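Local structure of putative cytoplasmic protein (4J32) at residues 121-127 with 139-145; 40-44 with 81-85; 15-19 with 65-70; 26-31 with 149-153. The protein probably hydrolyses peptidoglycan as the type VI secretion amidase effector Tae4, a papain-like cysteine peptidase opposed by the immunity protein Tai4. All blocks are in the same frame, centred on the assembly; numbering follows the deposited sequence. Where two conformers were deposited one is given.

From the N terminus, the loop before helix 19-28 opens contact 3, the end of that helix opens contact 4, and residues 40-44 open contact 2. Contact 3 closes first, at the end of helix 57-67; contact 2 follows at 81-85. The hairpin of contact 1 then forms in series with both, before contact 4 closes at 149-153. Contacts 1 and 2 therefore nest inside contact 4, while contact 3 crosses contacts 2 and 4. Contact 2 ties the helical region to the small hairpin 80-82/88-90, contact 3 ties the N-terminal loop to helix 57-67, and contact 4 joins the helices to the sheet holding contact 1. F19 links contacts 3 and 1.

Contact 1 of 4, residues 121-127 with 139-145; sequences GKKGIIV and HVTLWNG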
loop_
_atom_site.group_PDB
_atom_site.type_symbol
_atom_site.label_atom_id
_atom_site.label_comp_id
_atom_site.label_asym_id
_atom_site.label_seq_id
_atom_site.Cartn_x
_atom_site.Cartn_y
_atom_site.Cartn_z
ATOM N N GLY A 121 3.888 34.011 30.451
ATOM C CA GLY A 121 4.332 35.381 30.675
ATOM C C GLY A 121 5.295 35.949 29.648
ATOM O O GLY A 121 5.669 37.130 29.725
ATOM N N LYS A 122 5.719 35.114 28.701
ATOM C CA LYS A 122 6.599 35.560 27.634
ATOM C C LYS A 122 5.985 35.152 26.315
ATOM O O LYS A 122 5.256 34.160 26.249
ATOM C CB LYS A 122 7.990 34.949 27.775
ATOM C CG LYS A 122 8.726 35.523 29.002
ATOM C CD LYS A 122 10.057 34.884 29.226
ATOM C CE LYS A 122 10.746 35.612 30.378
ATOM N NZ LYS A 122 12.054 35.005 30.672
ATOM N N LYS A 123 6.291 35.902 25.262
ATOM C CA LYS A 123 5.642 35.651 23.962
ATOM C C LYS A 123 6.610 35.730 22.786
ATOM O O LYS A 123 7.574 36.511 22.816
ATOM C CB LYS A 123 4.453 36.595 23.762
ATOM C CG LYS A 123 4.795 38.082 23.656
ATOM C CD LYS A 123 3.543 38.946 23.649
ATOM C CE LYS A 123 3.896 40.431 23.422
ATOM N NZ LYS A 123 4.678 41.034 24.551
ATOM N N GLY A 124 6.373 34.904 21.768
ATOM C CA GLY A 124 7.196 34.932 20.559
ATOM C C GLY A 124 7.160 33.636 19.789
ATOM O O GLY A 124 6.121 32.995 19.719
ATOM N N ILE A 125 8.286 33.259 19.194
ATOM C CA ILE A 125 8.327 32.057 18.378
ATOM C C ILE A 125 8.814 30.902 19.259
ATOM O O ILE A 125 9.868 31.011 19.896
ATOM C CB ILE A 125 9.287 32.240 17.179
ATOM C CG1 ILE A 125 8.815 33.391 16.269
ATOM C CG2 ILE A 125 9.435 30.916 16.403
ATOM C CD1 ILE A 125 9.865 33.817 15.244
ATOM N N ILE A 126 8.051 29.811 19.290
ATOM C CA ILE A 126 8.401 28.651 20.103
ATOM C C ILE A 126 8.727 27.424 19.238
ATOM O O ILE A 126 8.041 27.134 18.250
ATOM C CB ILE A 126 7.300 28.328 21.165
ATOM C CG1 ILE A 126 7.802 27.299 22.195
ATOM C CG2 ILE A 126 5.984 27.873 20.505
ATOM C CD1 ILE A 126 7.118 27.433 23.537
ATOM N N VAL A 127 9.790 26.722 19.613
ATOM C CA VAL A 127 10.129 25.447 19.009
ATOM C C VAL A 127 10.102 24.408 20.104
ATOM O O VAL A 127 10.642 24.639 21.187
ATOM C CB VAL A 127 11.556 25.471 18.357
ATOM C CG1 VAL A 127 12.015 24.054 17.941
ATOM C CG2 VAL A 127 11.561 26.414 17.147
ATOM N N HIS A 139 7.960 20.750 16.436
ATOM C CA HIS A 139 6.938 21.676 15.947
ATOM C C HIS A 139 7.476 23.088 16.174
ATOM O O HIS A 139 8.288 23.303 17.089
ATOM C CB HIS A 139 5.626 21.487 16.723
ATOM C CG HIS A 139 4.428 22.040 16.013
ATOM N ND1 HIS A 139 3.923 21.483 14.856
ATOM C CD2 HIS A 139 3.640 23.107 16.293
ATOM C CE1 HIS A 139 2.873 22.181 14.456
ATOM N NE2 HIS A 139 2.686 23.178 15.308
ATOM N N VAL A 140 7.049 24.014 15.323
ATOM C CA VAL A 140 7.419 25.435 15.422
ATOM C C VAL A 140 6.134 26.228 15.270
ATOM O O VAL A 140 5.374 26.002 14.315
ATOM C CB VAL A 140 8.325 25.929 14.255
ATOM C CG1 VAL A 140 8.978 27.292 14.614
ATOM C CG2 VAL A 140 9.358 24.910 13.848
ATOM N N THR A 141 5.881 27.146 16.202
ATOM C CA THR A 141 4.652 27.954 16.145
ATOM C C THR A 141 4.837 29.272 16.926
ATOM O O THR A 141 5.944 29.571 17.371
ATOM C CB THR A 141 3.401 27.150 16.629
ATOM O OG1 THR A 141 2.193 27.851 16.282
ATOM C CG2 THR A 141 3.453 26.876 18.102
ATOM N N LEU A 142 3.766 30.054 17.056
ATOM C CA LEU A 142 3.808 31.242 17.902
ATOM C C LEU A 142 3.141 30.944 19.229
ATOM O O LEU A 142 2.300 30.044 19.334
ATOM C CB LEU A 142 3.107 32.436 17.227
ATOM C CG LEU A 142 3.660 32.830 15.852
ATOM C CD1 LEU A 142 2.876 34.019 15.378
ATOM C CD2 LEU A 142 5.136 33.180 15.934
ATOM N N TRP A 143 3.545 31.704 20.236
ATOM C CA TRP A 143 3.105 31.524 21.607
ATOM C C TRP A 143 2.853 32.909 22.177
ATOM O O TRP A 143 3.726 33.792 22.090
ATOM C CB TRP A 143 4.211 30.767 22.384
ATOM C CG TRP A 143 4.056 30.746 23.872
ATOM C CD1 TRP A 143 4.709 31.546 24.778
ATOM C CD2 TRP A 143 3.201 29.889 24.639
ATOM N NE1 TRP A 143 4.316 31.223 26.066
ATOM C CE2 TRP A 143 3.396 30.211 26.004
ATOM C CE3 TRP A 143 2.308 28.860 24.306
ATOM C CZ2 TRP A 143 2.711 29.554 27.034
ATOM C CZ3 TRP A 143 1.630 28.209 25.331
ATOM C CH2 TRP A 143 1.843 28.557 26.677
ATOM N N ASN A 144 1.671 33.124 22.755
ATOM C CA ASN A 144 1.346 34.467 23.251
ATOM C C ASN A 144 1.452 34.630 24.770
ATOM O O ASN A 144 0.911 35.596 25.335
ATOM C CB ASN A 144 -0.045 34.903 22.754
ATOM C CG ASN A 144 -1.167 34.177 23.476
ATOM O OD1 ASN A 144 -0.919 33.260 24.270
ATOM N ND2 ASN A 144 -2.406 34.580 23.206
ATOM N N GLY A 145 2.141 33.697 25.430
ATOM C CA GLY A 145 2.230 33.679 26.893
ATOM C C GLY A 145 1.239 32.741 27.572
ATOM O O GLY A 145 1.384 32.426 28.753
#
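The beta hairpin of strands 124-131 and 138-143, at one side of the four-stranded sheet, sets G124, I125, I126 and V127 against W143, L142, T141 and V140. G124 and W143 form a hydrogen-bonded pair, with G124 N to W143 O and W143 N to G124 O both 2.9 Å. I126 and T141 form the next; I126 N lies 2.9 Å from T141 O, and the N-H...O angle is 165°. I125 with L142 and V127 with V140 are the non-hydrogen-bonded pairs. The 145° between the short segments reflects the twist of the ladder.

On the face bearing I125 and V127, CG1 of I125 meets CD2 of L142 at 3.7 Å. V127 and V140 run alongside each other, V127 CG2 to V140 CG1 at 3.7 Å. I125, V127 and V140 pack on helix 93-103 through L100 and I97. On the opposite face, CG2 of I126 touches CG2 of T141 at 3.6 Å and continues onto CB of W143. This branch sits between the backbone N and the carbonyl carbon because CG1 takes the position anti to N (chi1 -168°).

Beyond the ladder, K122 O approaches the edge of the W143 indole, 3.0 Å from CD1, while NE1 is bonded to F119 O. G145 N lies above one indole face, toward its rim. A weak bond from G121 N to G145 O, 3.4 Å, joins the outer ends. Such an antiparallel hairpin, with its apolar face against a helix, belongs to the core sheet of papain-like NlpC/P60 peptidases.

Contact 2 of 4, residues 40-44 with 81-85; sequences IGGNV and VSGAD
The backbone breaks at G41 between helices 33-40 and 42-49, and the bend lies against residues 81-85, where strand 80-82 runs into the turn of its hairpin with strand 88-90. Two direct bonds join the main chains. A84 N donates to I40 O at 2.9 Å, using a carbonyl at the end of the first helix, and V44 N donates to S82 O at 3.0 Å, so a strand carbonyl receives an N-H of the second helix's opening turn. Positive phi at G41 and G42 makes the sharp change of direction, and CA of G42 packs against the carbonyl carbon of G83.

V44 and V81 meet through their CG2 methyls, 3.6 Å apart, in a patch that Y89 and I59 extend around V44. V81 CG1 is anti to its carbonyl carbon (chi1 -61°), which sets CG2 against V44. CB of N43 rests on CB of V81, and CG2 of I40 lies against CA of G83.

Water reinforces both ends. One molecule donates to I40 O at 2.7 Å, giving that oxygen a second partner, and accepts from D85 N at 3.0 Å; another accepts from N43 N at 2.9 Å and is hydrogen-bonded to S82 OG at 2.7 Å.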
loop_
_atom_site.group_PDB
_atom_site.type_symbol
_atom_site.label_atom_id
_atom_site.label_comp_id
_atom_site.label_asym_id
_atom_site.label_seq_id
_atom_site.Cartn_x
_atom_site.Cartn_y
_atom_site.Cartn_z
ATOM N N ILE A 40 -1.894 30.998 -0.374
ATOM C CA ILE A 40 -0.525 31.374 -0.731
ATOM C C ILE A 40 -0.302 31.245 -2.245
ATOM O O ILE A 40 0.366 32.095 -2.855
ATOM C CB ILE A 40 0.538 30.590 0.104
ATOM C CG1 ILE A 40 0.383 30.904 1.599
ATOM C CG2 ILE A 40 1.984 30.904 -0.381
ATOM C CD1 ILE A 40 1.257 30.047 2.526
ATOM N N GLY A 41 -0.882 30.202 -2.843
ATOM C CA GLY A 41 -0.833 30.015 -4.291
ATOM C C GLY A 41 0.579 29.754 -4.777
ATOM O O GLY A 41 1.448 29.369 -3.996
ATOM N N GLY A 42 0.811 29.984 -6.070
ATOM C CA GLY A 42 2.114 29.711 -6.673
ATOM C C GLY A 42 2.539 28.264 -6.489
ATOM O O GLY A 42 1.696 27.348 -6.496
ATOM N N ASN A 43 3.844 28.043 -6.333
ATOM C CA ASN A 43 4.366 26.687 -6.130
ATOM C C ASN A 43 3.946 26.042 -4.809
ATOM O O ASN A 43 3.819 24.816 -4.728
ATOM C CB ASN A 43 5.886 26.651 -6.296
ATOM C CG ASN A 43 6.319 26.858 -7.753
ATOM O OD1 ASN A 43 5.506 26.763 -8.674
ATOM N ND2 ASN A 43 7.603 27.128 -7.957
ATOM N N VAL A 44 3.765 26.857 -3.774
ATOM C CA VAL A 44 3.163 26.378 -2.527
ATOM C C VAL A 44 1.805 25.707 -2.827
ATOM O O VAL A 44 1.579 24.531 -2.467
ATOM C CB VAL A 44 3.028 27.510 -1.474
ATOM C CG1 VAL A 44 2.189 27.059 -0.252
ATOM C CG2 VAL A 44 4.419 27.964 -0.992
ATOM N N VAL A 81 9.866 26.643 -1.606
ATOM C CA VAL A 81 9.162 26.890 -2.864
ATOM C C VAL A 81 8.524 28.266 -2.808
ATOM O O VAL A 81 8.181 28.767 -1.730
ATOM C CB VAL A 81 8.086 25.817 -3.183
ATOM C CG1 VAL A 81 8.706 24.425 -3.316
ATOM C CG2 VAL A 81 7.020 25.776 -2.109
ATOM N N SER A 82 8.307 28.859 -3.979
ATOM C CA SER A 82 7.743 30.197 -4.021
ATOM C C SER A 82 6.209 30.195 -3.893
ATOM O O SER A 82 5.541 29.210 -4.265
ATOM C CB SER A 82 8.200 30.931 -5.274
ATOM O OG SER A 82 7.874 30.206 -6.443
ATOM N N GLY A 83 5.668 31.272 -3.319
ATOM C CA GLY A 83 4.229 31.550 -3.374
ATOM C C GLY A 83 3.844 32.419 -4.577
ATOM O O GLY A 83 4.704 32.842 -5.374
ATOM N N ALA A 84 2.548 32.702 -4.709
ATOM C CA ALA A 84 2.075 33.653 -5.745
ATOM C C ALA A 84 2.682 35.057 -5.544
ATOM O O ALA A 84 2.800 35.823 -6.492
ATOM C CB ALA A 84 0.557 33.720 -5.754
ATOM N N ASP A 85 3.087 35.358 -4.308
ATOM C CA ASP A 85 3.785 36.603 -3.955
ATOM C C ASP A 85 5.263 36.640 -4.391
ATOM O O ASP A 85 5.943 37.647 -4.175
ATOM C CB ASP A 85 3.698 36.856 -2.442
ATOM C CG ASP A 85 4.291 35.719 -1.610
ATOM O OD1 ASP A 85 4.832 34.735 -2.184
ATOM O OD2 ASP A 85 4.198 35.798 -0.361
HETATM O O HOH W 1 1.197 34.525 -2.179
HETATM O O HOH W 2 5.299 30.369 -7.217
#

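Contact 3 of 4, residues 15-19 with 65-70; sequences NRPSF and LNATGF
T68 O receives a hydrogen bond of 3.0 Å from a water that in turn accepts from S18 N at 3.1 Å, bridging the residue just past helix 57-67 and the N-terminal loop beside P17 and F70. No direct hydrogen bond crosses this contact; the rest is mainly P17 against F70, with N15, T68 and L65 beside them. P17 lies over a face of F70: its N is 3.4 Å above the ring plane, displaced toward the rim, and its CD stands 4.0 Å from the ring centroid, 19° off the normal, a CH-pi contact. F70 turns its ring to the loop with CG anti to its own carbonyl carbon (chi1 -62°). N15 approaches differently, at the ring edge, where OD1 lies near the plane and 3.4 Å from CZ, the amide and ring planes being 73° apart.

T68 meets the same face of the proline farther along, its OG1 3.4 Å from P17 CB. That hydroxyl is itself bonded to V64 O. CD2 of L65 adds a looser touch to CG of P17. The R16 guanidinium is bonded to M104 O and forms a salt bridge with D108, and S18 N-caps helix 19-28.

N15 and F70 also border a pocket holding 2-ethoxyethanol, together with P71, T103 and M104. Proline hydrogens beside a nitrogen over the pi cloud, and an amide oxygen at the C-H rim, are consistent with weak electrostatic complementarity supporting a mainly apolar contact.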
loop_
_atom_site.group_PDB
_atom_site.type_symbol
_atom_site.label_atom_id
_atom_site.label_comp_id
_atom_site.label_asym_id
_atom_site.label_seq_id
_atom_site.Cartn_x
_atom_site.Cartn_y
_atom_site.Cartn_z
ATOM N N ASN A 15 16.875 42.708 13.482
ATOM C CA ASN A 15 16.024 42.470 14.687
ATOM C C ASN A 15 14.996 41.374 14.435
ATOM O O ASN A 15 15.311 40.356 13.804
ATOM C CB ASN A 15 15.383 43.774 15.199
ATOM C CG ASN A 15 15.020 44.748 14.071
ATOM O OD1 ASN A 15 14.837 44.350 12.916
ATOM N ND2 ASN A 15 14.931 46.032 14.406
ATOM N N ARG A 16 13.776 41.551 14.943
ATOM C CA ARG A 16 12.782 40.477 14.919
ATOM C C ARG A 16 11.395 41.030 14.583
ATOM O O ARG A 16 11.124 42.182 14.902
ATOM C CB ARG A 16 12.721 39.795 16.297
ATOM C CG ARG A 16 14.010 39.126 16.704
ATOM C CD ARG A 16 13.827 38.288 17.937
ATOM N NE ARG A 16 15.091 37.668 18.359
ATOM C CZ ARG A 16 15.325 37.231 19.589
ATOM N NH1 ARG A 16 14.388 37.357 20.530
ATOM N NH2 ARG A 16 16.517 36.711 19.896
ATOM N N PRO A 17 10.510 40.191 13.985
ATOM C CA PRO A 17 9.103 40.589 13.721
ATOM C C PRO A 17 8.436 41.048 15.013
ATOM O O PRO A 17 8.695 40.461 16.074
ATOM C CB PRO A 17 8.429 39.275 13.282
ATOM C CG PRO A 17 9.518 38.313 12.963
ATOM C CD PRO A 17 10.804 38.814 13.546
ATOM N N SER A 18 7.570 42.055 14.946
ATOM C CA SER A 18 6.798 42.418 16.142
ATOM C C SER A 18 5.841 41.290 16.469
ATOM O O SER A 18 5.356 40.600 15.574
ATOM C CB SER A 18 6.034 43.733 15.973
ATOM O OG SER A 18 4.856 43.563 15.229
ATOM N N PHE A 19 5.604 41.076 17.754
ATOM C CA PHE A 19 4.707 39.993 18.144
ATOM C C PHE A 19 3.336 40.199 17.477
ATOM O O PHE A 19 2.766 39.274 16.894
ATOM C CB PHE A 19 4.506 39.924 19.665
ATOM C CG PHE A 19 3.412 38.965 20.052
ATOM C CD1 PHE A 19 3.657 37.600 20.092
ATOM C CD2 PHE A 19 2.100 39.440 20.251
ATOM C CE1 PHE A 19 2.607 36.698 20.375
ATOM C CE2 PHE A 19 1.071 38.565 20.543
ATOM C CZ PHE A 19 1.326 37.189 20.605
ATOM N N LEU A 65 7.144 35.109 8.603
ATOM C CA LEU A 65 8.401 35.824 8.335
ATOM C C LEU A 65 8.279 36.708 7.083
ATOM O O LEU A 65 8.676 37.890 7.082
ATOM C CB LEU A 65 9.551 34.822 8.183
ATOM C CG LEU A 65 9.829 34.003 9.464
ATOM C CD1 LEU A 65 10.693 32.800 9.121
ATOM C CD2 LEU A 65 10.500 34.877 10.526
ATOM N N ASN A 66 7.712 36.147 6.027
ATOM C CA ASN A 66 7.531 36.904 4.784
ATOM C C ASN A 66 6.628 38.094 4.981
ATOM O O ASN A 66 6.886 39.158 4.423
ATOM C CB ASN A 66 7.016 36.012 3.651
ATOM C CG ASN A 66 8.071 35.041 3.169
ATOM O OD1 ASN A 66 9.254 35.360 3.172
ATOM N ND2 ASN A 66 7.652 33.846 2.775
ATOM N N ALA A 67 5.611 37.942 5.825
ATOM C CA ALA A 67 4.593 38.991 6.000
ATOM C C ALA A 67 4.966 40.145 6.915
ATOM O O ALA A 67 4.374 41.236 6.820
ATOM C CB ALA A 67 3.266 38.373 6.433
ATOM N N THR A 68 5.952 39.924 7.784
ATOM C CA THR A 68 6.296 40.875 8.823
ATOM C C THR A 68 7.570 41.646 8.479
ATOM O O THR A 68 8.074 42.365 9.305
ATOM C CB THR A 68 6.459 40.182 10.182
ATOM O OG1 THR A 68 7.428 39.120 10.072
ATOM C CG2 THR A 68 5.118 39.626 10.662
ATOM N N GLY A 69 8.084 41.463 7.262
ATOM C CA GLY A 69 9.270 42.205 6.821
ATOM C C GLY A 69 10.600 41.520 7.107
ATOM O O GLY A 69 11.660 42.178 7.060
ATOM N N PHE A 70 10.541 40.212 7.392
ATOM C CA PHE A 70 11.743 39.372 7.605
ATOM C C PHE A 70 11.737 38.166 6.662
ATOM O O PHE A 70 11.788 37.021 7.121
ATOM C CB PHE A 70 11.873 38.967 9.088
ATOM C CG PHE A 70 12.036 40.141 9.987
ATOM C CD1 PHE A 70 13.304 40.577 10.346
ATOM C CD2 PHE A 70 10.923 40.878 10.408
ATOM C CE1 PHE A 70 13.464 41.709 11.148
ATOM C CE2 PHE A 70 11.078 42.019 11.202
ATOM C CZ PHE A 70 12.336 42.437 11.563
HETATM O O HOH W 3 7.507 43.328 12.130
#

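Contact 4 of 4, residues 26-31 with 149-153; sequences FRKVNH and SDQCH
Helix 19-28 ends just after F26 and the chain swings through an inverse gamma turn centred on N30, which brings CA of N30 to 6.3 Å from CA of D150 without any direct backbone-to-backbone hydrogen bond between the segments. F26 supplies the apolar part. Its ring receives S149 over one face: OG sits 3.1 Å above the plane, over the centre, and CB lies 3.7 Å from the centroid, 25° off the normal. The same OG is bonded to L142 N, which ties S149 to the neighbouring strand. D150 comes from the side, its CB near the ring plane at 3.8 Å from F26 CZ.

The side chains of N30 and H153 overlap in antiparallel fashion, the amide nearly perpendicular to the imidazole. H153 NE2 donates a weak bond of 3.3 Å to N30 O, which lies in the plane of the imidazole. With CG anti to the backbone N (chi1 -168°), N30 extends its amide toward the loop.

D150 directs OD2 to H139 NE2 and, weakly, OD1 to T141 OG1. This carboxylate-histidine pair beside the junction of helical and sheet regions is consistent with the His-Asp part of a Cys-His-Asp triad, as in NlpC/P60-type relatives of the papain-like fold.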
loop_
_atom_site.group_PDB
_atom_site.type_symbol
_atom_site.label_atom_id
_atom_site.label_comp_id
_atom_site.label_asym_id
_atom_site.label_seq_id
_atom_site.Cartn_x
_atom_site.Cartn_y
_atom_site.Cartn_z
ATOM N N PHE A 26 -0.008 35.020 11.213
ATOM C CA PHE A 26 -0.238 33.577 11.452
ATOM C C PHE A 26 -1.713 33.204 11.283
ATOM O O PHE A 26 -2.035 32.182 10.658
ATOM C CB PHE A 26 0.266 33.153 12.833
ATOM C CG PHE A 26 0.344 31.630 13.002
ATOM C CD1 PHE A 26 1.550 30.959 12.825
ATOM C CD2 PHE A 26 -0.819 30.893 13.269
ATOM C CE1 PHE A 26 1.625 29.554 12.964
ATOM C CE2 PHE A 26 -0.763 29.477 13.400
ATOM C CZ PHE A 26 0.454 28.828 13.233
ATOM N N ARG A 27 -2.608 34.021 11.838
ATOM C CA ARG A 27 -4.033 33.782 11.722
ATOM C C ARG A 27 -4.502 33.633 10.274
ATOM O O ARG A 27 -5.375 32.806 9.993
ATOM C CB ARG A 27 -4.817 34.895 12.432
ATOM C CG ARG A 27 -6.320 34.664 12.485
ATOM C CD ARG A 27 -7.037 35.815 13.170
ATOM N NE ARG A 27 -6.705 35.911 14.583
ATOM C CZ ARG A 27 -6.068 36.940 15.140
ATOM N NH1 ARG A 27 -5.707 37.990 14.399
ATOM N NH2 ARG A 27 -5.847 36.938 16.441
ATOM N N LYS A 28 -3.910 34.401 9.353
ATOM C CA LYS A 28 -4.328 34.363 7.940
ATOM C C LYS A 28 -4.137 32.975 7.334
ATOM O O LYS A 28 -4.805 32.621 6.363
ATOM C CB LYS A 28 -3.565 35.378 7.085
ATOM C CG LYS A 28 -3.546 36.837 7.617
ATOM C CD LYS A 28 -4.890 37.373 8.089
ATOM C CE LYS A 28 -5.844 37.688 6.957
ATOM N NZ LYS A 28 -7.066 38.400 7.498
ATOM N N VAL A 29 -3.205 32.218 7.900
ATOM C CA VAL A 29 -2.908 30.868 7.402
ATOM C C VAL A 29 -3.181 29.759 8.419
ATOM O O VAL A 29 -2.722 28.630 8.230
ATOM C CB VAL A 29 -1.448 30.773 6.829
ATOM C CG1 VAL A 29 -1.316 31.620 5.560
ATOM C CG2 VAL A 29 -0.390 31.189 7.888
ATOM N N ASN A 30 -3.913 30.079 9.490
ATOM C CA ASN A 30 -4.267 29.096 10.507
ATOM C C ASN A 30 -5.486 28.280 10.067
ATOM O O ASN A 30 -6.545 28.253 10.715
ATOM C CB ASN A 30 -4.442 29.756 11.893
ATOM C CG ASN A 30 -4.530 28.733 13.008
ATOM O OD1 ASN A 30 -3.864 27.693 12.964
ATOM N ND2 ASN A 30 -5.392 28.996 13.990
ATOM N N HIS A 31 -5.333 27.632 8.917
ATOM C CA HIS A 31 -6.403 26.850 8.308
ATOM C C HIS A 31 -5.848 25.514 7.851
ATOM O O HIS A 31 -4.661 25.242 8.054
ATOM C CB HIS A 31 -6.995 27.607 7.113
ATOM C CG HIS A 31 -7.502 28.959 7.484
ATOM N ND1 HIS A 31 -8.686 29.135 8.167
ATOM C CD2 HIS A 31 -6.956 30.190 7.342
ATOM C CE1 HIS A 31 -8.873 30.427 8.387
ATOM N NE2 HIS A 31 -7.835 31.087 7.902
ATOM N N SER A 149 -0.505 29.682 18.634
ATOM C CA SER A 149 -1.327 30.282 17.576
ATOM C C SER A 149 -2.107 29.219 16.791
ATOM O O SER A 149 -3.121 29.532 16.170
ATOM C CB SER A 149 -0.440 31.089 16.639
ATOM O OG SER A 149 0.701 30.342 16.235
ATOM N N ASP A 150 -1.629 27.971 16.807
ATOM C CA ASP A 150 -2.349 26.880 16.140
ATOM C C ASP A 150 -2.970 25.900 17.116
ATOM O O ASP A 150 -3.282 24.757 16.751
ATOM C CB ASP A 150 -1.449 26.154 15.116
ATOM C CG ASP A 150 -0.154 25.627 15.726
ATOM O OD1 ASP A 150 0.155 25.915 16.899
ATOM O OD2 ASP A 150 0.558 24.905 15.002
ATOM N N GLN A 151 -3.174 26.345 18.356
ATOM C CA GLN A 151 -3.737 25.489 19.401
ATOM C C GLN A 151 -4.992 24.763 18.920
ATOM O O GLN A 151 -5.227 23.609 19.275
ATOM C CB GLN A 151 -3.999 26.275 20.695
ATOM C CG GLN A 151 -4.125 25.359 21.912
ATOM C CD GLN A 151 -3.237 25.753 23.083
ATOM O OE1 GLN A 151 -2.030 26.017 22.936
ATOM N NE2 GLN A 151 -3.826 25.747 24.275
ATOM N N CYS A 152 -5.739 25.452 18.062
ATOM C CA CYS A 152 -6.976 24.908 17.510
ATOM C C CYS A 152 -6.743 23.644 16.675
ATOM O O CYS A 152 -7.651 22.809 16.563
ATOM C CB CYS A 152 -7.744 25.968 16.705
ATOM S SG CYS A 152 -7.393 26.004 14.929
ATOM N N HIS A 153 -5.536 23.477 16.131
ATOM C CA HIS A 153 -5.155 22.273 15.390
ATOM C C HIS A 153 -4.365 21.287 16.260
ATOM O O HIS A 153 -4.225 20.117 15.896
ATOM C CB HIS A 153 -4.329 22.635 14.146
ATOM C CG HIS A 153 -4.946 23.702 13.300
ATOM N ND1 HIS A 153 -6.022 23.466 12.468
ATOM C CD2 HIS A 153 -4.648 25.014 13.167
ATOM C CE1 HIS A 153 -6.354 24.587 11.852
ATOM N NE2 HIS A 153 -5.540 25.543 12.265
#